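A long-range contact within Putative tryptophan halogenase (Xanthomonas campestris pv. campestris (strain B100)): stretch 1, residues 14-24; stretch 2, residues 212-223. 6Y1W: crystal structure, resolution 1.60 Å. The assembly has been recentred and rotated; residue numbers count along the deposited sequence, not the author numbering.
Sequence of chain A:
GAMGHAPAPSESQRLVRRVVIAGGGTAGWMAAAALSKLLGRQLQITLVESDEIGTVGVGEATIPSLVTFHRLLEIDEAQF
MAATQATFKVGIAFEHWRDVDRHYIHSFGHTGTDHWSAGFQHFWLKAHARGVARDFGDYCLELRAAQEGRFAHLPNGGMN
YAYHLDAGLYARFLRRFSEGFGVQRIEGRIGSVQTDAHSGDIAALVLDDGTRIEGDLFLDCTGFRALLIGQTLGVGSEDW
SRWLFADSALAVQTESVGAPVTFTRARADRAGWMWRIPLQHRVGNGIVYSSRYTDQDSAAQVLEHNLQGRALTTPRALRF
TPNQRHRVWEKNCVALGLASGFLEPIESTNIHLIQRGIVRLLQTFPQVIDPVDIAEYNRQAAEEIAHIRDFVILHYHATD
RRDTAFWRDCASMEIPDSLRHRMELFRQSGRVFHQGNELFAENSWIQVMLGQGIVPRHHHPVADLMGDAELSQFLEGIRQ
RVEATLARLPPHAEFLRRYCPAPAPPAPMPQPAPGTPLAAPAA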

# COMPACT_ATOMS: atom_id res chain seq x y z
N ARG A 14 15.54 -14.35 27.66
CA ARG A 14 15.08 -13.43 26.64
C ARG A 14 13.57 -13.47 26.43
O ARG A 14 13.04 -12.56 25.79
CB ARG A 14 15.78 -13.74 25.31
CG ARG A 14 17.31 -13.58 25.32
CD ARG A 14 17.89 -13.84 23.93
NE ARG A 14 17.49 -12.83 22.94
CZ ARG A 14 17.44 -13.06 21.63
NH1 ARG A 14 17.75 -14.26 21.15
NH2 ARG A 14 17.07 -12.10 20.78
N LEU A 15 12.85 -14.48 26.92
CA LEU A 15 11.42 -14.57 26.62
C LEU A 15 10.67 -13.40 27.24
O LEU A 15 10.86 -13.07 28.41
CB LEU A 15 10.85 -15.89 27.12
CG LEU A 15 11.33 -17.09 26.32
CD1 LEU A 15 11.01 -18.37 27.09
CD2 LEU A 15 10.71 -17.10 24.93
N VAL A 16 9.79 -12.76 26.45
CA VAL A 16 9.03 -11.61 26.93
C VAL A 16 7.76 -12.12 27.61
O VAL A 16 6.87 -12.64 26.94
CB VAL A 16 8.70 -10.65 25.78
CG1 VAL A 16 7.83 -9.53 26.32
CG2 VAL A 16 10.04 -10.10 25.19
N ARG A 17 7.71 -12.01 28.95
CA ARG A 17 6.57 -12.44 29.73
C ARG A 17 5.96 -11.35 30.58
O ARG A 17 4.83 -11.52 31.04
CB ARG A 17 6.96 -13.60 30.68
CG ARG A 17 7.21 -14.90 29.95
CD ARG A 17 5.94 -15.44 29.28
NE ARG A 17 6.02 -15.31 27.82
CZ ARG A 17 6.64 -16.17 27.01
NH1 ARG A 17 6.67 -15.94 25.71
NH2 ARG A 17 7.23 -17.25 27.51
N ARG A 18 6.70 -10.27 30.85
CA ARG A 18 6.23 -9.19 31.71
C ARG A 18 6.34 -7.90 30.92
O ARG A 18 7.43 -7.56 30.44
CB ARG A 18 7.03 -9.11 33.02
CG ARG A 18 7.00 -10.42 33.86
CD ARG A 18 8.13 -10.46 34.91
NE ARG A 18 9.41 -10.23 34.25
CZ ARG A 18 10.56 -10.03 34.88
NH1 ARG A 18 10.61 -10.06 36.21
NH2 ARG A 18 11.67 -9.80 34.17
N VAL A 19 5.23 -7.19 30.79
CA VAL A 19 5.20 -5.90 30.09
C VAL A 19 4.84 -4.83 31.10
O VAL A 19 3.84 -4.95 31.82
CB VAL A 19 4.20 -5.89 28.93
CG1 VAL A 19 4.19 -4.51 28.22
CG2 VAL A 19 4.53 -7.00 27.92
N VAL A 20 5.64 -3.77 31.14
CA VAL A 20 5.42 -2.67 32.07
C VAL A 20 5.12 -1.42 31.24
O VAL A 20 5.91 -1.05 30.37
CB VAL A 20 6.63 -2.46 32.99
CG1 VAL A 20 6.40 -1.23 33.84
CG2 VAL A 20 6.84 -3.70 33.85
N ILE A 21 3.99 -0.78 31.51
CA ILE A 21 3.55 0.43 30.80
C ILE A 21 3.77 1.60 31.74
O ILE A 21 3.20 1.66 32.83
CB ILE A 21 2.07 0.31 30.39
CG1 ILE A 21 1.92 -0.87 29.44
CG2 ILE A 21 1.58 1.61 29.68
CD1 ILE A 21 0.48 -1.27 29.13
N ALA A 22 4.62 2.53 31.35
CA ALA A 22 4.92 3.71 32.18
C ALA A 22 4.05 4.86 31.71
O ALA A 22 4.23 5.33 30.59
CB ALA A 22 6.41 4.07 32.09
N GLY A 23 3.10 5.26 32.54
CA GLY A 23 2.18 6.32 32.17
C GLY A 23 0.79 5.80 31.83
O GLY A 23 0.63 4.71 31.27
N GLY A 24 -0.22 6.61 32.14
CA GLY A 24 -1.60 6.27 31.88
C GLY A 24 -2.11 7.11 30.74
O GLY A 24 -1.48 7.17 29.67
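Stretch 2, residues 212-223: RIEGDLFLDCTG

Stretch 2 lies alongside stretch 1 as a neighbouring parallel β-strand, although at least 193 residues of sequence separate any two residues that touch. Strand 217-220 runs beside strand 18-22 with its axis 4.7 Å away at closest approach and a signed crossing angle of -18°; the shorter strand 212-214 stands farther off, at 8.2 Å and 126°. In register, Val-19 faces Leu-217, Val-20 Phe-218, Ile-21 Leu-219 and Ala-22 Asp-220, with CA-CA distances of 4.7 to 5.3 Å. The ladder alternates as a parallel pair must: Val-20 N donates to Leu-217 O (2.9 Å), Leu-219 N to Val-20 O (2.8 Å), Ala-22 N to Leu-219 O (2.9 Å) and Cys-221 N to Ala-22 O (2.8 Å).

Arg-18, Val-20 and Asp-216 have the most surface covered. Asp-216, in the loop before the strand, sits at the N-terminal end of the ladder: its OD2 accepts from Arg-17 N and Arg-18 N, both at 2.9 Å, while its own N donates to Arg-18 O (2.9 Å). The Arg-18 side chain, bent at chi1 and chi3 (both m), returns the contact, forming salt bridges from NH2 to Asp-216 OD1 (2.9 Å) and from NH1 to Glu-214 OE1 (3.0 Å), and Gly-215 CA lies over one face of its guanidinium. Val-20 packs its CB 3.6 Å from Phe-218 CD2 and its CG2 3.8 Å from Ile-213 CG2. That methyl also limits Gly-215, where a CB would fall 2.7 Å from Val-20 CG2. On the sheet face shared by Val-19, Ile-21, Leu-217 and Leu-219, Ile-21 CG1 meets Leu-219 CD1 at 3.8 Å. Beyond the strands, Gly-23 lies so close that a CB would come 2.1 Å from Cys-221 O, and water 1 lies 2.7 Å from Cys-221 O and 2.9 Å from Gly-24 O, within reach of both.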

# COMPACT_ATOMS: atom_id res chain seq x y z
N ARG A 212 9.88 -1.66 43.46
CA ARG A 212 10.62 -2.06 42.27
C ARG A 212 9.71 -2.88 41.36
O ARG A 212 9.15 -3.89 41.80
CB ARG A 212 11.86 -2.85 42.66
CG ARG A 212 12.78 -3.16 41.51
CD ARG A 212 14.18 -3.50 42.02
NE ARG A 212 15.09 -3.72 40.90
CZ ARG A 212 15.15 -4.87 40.24
NH1 ARG A 212 14.38 -5.88 40.60
NH2 ARG A 212 15.99 -5.00 39.22
N ILE A 213 9.52 -2.43 40.12
CA ILE A 213 8.71 -3.15 39.13
C ILE A 213 9.61 -3.62 38.00
O ILE A 213 10.09 -2.81 37.19
CB ILE A 213 7.56 -2.28 38.60
CG1 ILE A 213 6.78 -1.71 39.79
CG2 ILE A 213 6.66 -3.11 37.59
CD1 ILE A 213 6.10 -0.45 39.53
N GLU A 214 9.85 -4.93 37.94
CA GLU A 214 10.68 -5.53 36.91
C GLU A 214 9.83 -5.79 35.67
O GLU A 214 8.61 -5.93 35.74
CB GLU A 214 11.27 -6.86 37.39
CG GLU A 214 12.53 -6.71 38.24
CD GLU A 214 13.20 -8.03 38.60
OE1 GLU A 214 12.66 -9.12 38.26
OE2 GLU A 214 14.28 -7.98 39.22
N GLY A 215 10.49 -5.83 34.52
CA GLY A 215 9.78 -6.22 33.31
C GLY A 215 10.75 -6.62 32.22
O GLY A 215 11.97 -6.44 32.32
N ASP A 216 10.17 -7.17 31.15
CA ASP A 216 10.93 -7.58 29.98
C ASP A 216 10.81 -6.58 28.84
O ASP A 216 11.75 -6.43 28.05
CB ASP A 216 10.46 -8.96 29.49
CG ASP A 216 10.55 -10.01 30.59
OD1 ASP A 216 11.60 -10.07 31.26
OD2 ASP A 216 9.54 -10.72 30.82
N LEU A 217 9.66 -5.95 28.72
CA LEU A 217 9.38 -4.99 27.66
C LEU A 217 8.67 -3.84 28.34
O LEU A 217 7.80 -4.07 29.17
CB LEU A 217 8.50 -5.59 26.58
CG LEU A 217 8.05 -4.63 25.48
CD1 LEU A 217 9.22 -4.34 24.52
CD2 LEU A 217 6.91 -5.33 24.73
N PHE A 218 9.07 -2.63 28.00
CA PHE A 218 8.57 -1.43 28.65
C PHE A 218 7.94 -0.55 27.59
O PHE A 218 8.58 -0.28 26.57
CB PHE A 218 9.69 -0.66 29.35
CG PHE A 218 10.22 -1.40 30.58
CD1 PHE A 218 11.12 -2.44 30.43
CD2 PHE A 218 9.74 -1.09 31.85
CE1 PHE A 218 11.56 -3.14 31.53
CE2 PHE A 218 10.19 -1.77 32.96
CZ PHE A 218 11.11 -2.78 32.81
N LEU A 219 6.74 -0.07 27.84
CA LEU A 219 6.14 0.90 26.93
C LEU A 219 6.22 2.28 27.56
O LEU A 219 5.70 2.50 28.67
CB LEU A 219 4.68 0.56 26.64
CG LEU A 219 4.42 -0.89 26.17
CD1 LEU A 219 2.93 -1.07 25.80
CD2 LEU A 219 5.37 -1.30 25.05
N ASP A 220 6.83 3.25 26.85
CA ASP A 220 6.96 4.61 27.40
C ASP A 220 5.75 5.43 26.96
O ASP A 220 5.64 5.83 25.79
CB ASP A 220 8.25 5.27 26.93
CG ASP A 220 8.52 6.55 27.69
OD1 ASP A 220 7.57 7.07 28.33
OD2 ASP A 220 9.65 7.06 27.61
N CYS A 221 4.80 5.58 27.87
CA CYS A 221 3.62 6.42 27.68
C CYS A 221 3.67 7.63 28.62
O CYS A 221 2.62 8.10 29.10
CB CYS A 221 2.35 5.61 27.90
SG CYS A 221 2.19 4.27 26.73
N THR A 222 4.86 8.14 28.90
CA THR A 222 4.98 9.20 29.90
C THR A 222 4.88 10.58 29.29
O THR A 222 5.14 11.57 30.00
CB THR A 222 6.28 9.07 30.72
OG1 THR A 222 7.44 9.16 29.87
CG2 THR A 222 6.27 7.76 31.46
N GLY A 223 4.61 10.68 27.99
CA GLY A 223 4.32 12.00 27.41
C GLY A 223 5.63 12.72 27.10
O GLY A 223 6.64 12.10 26.75
O HOH W 1 0.25 9.35 28.99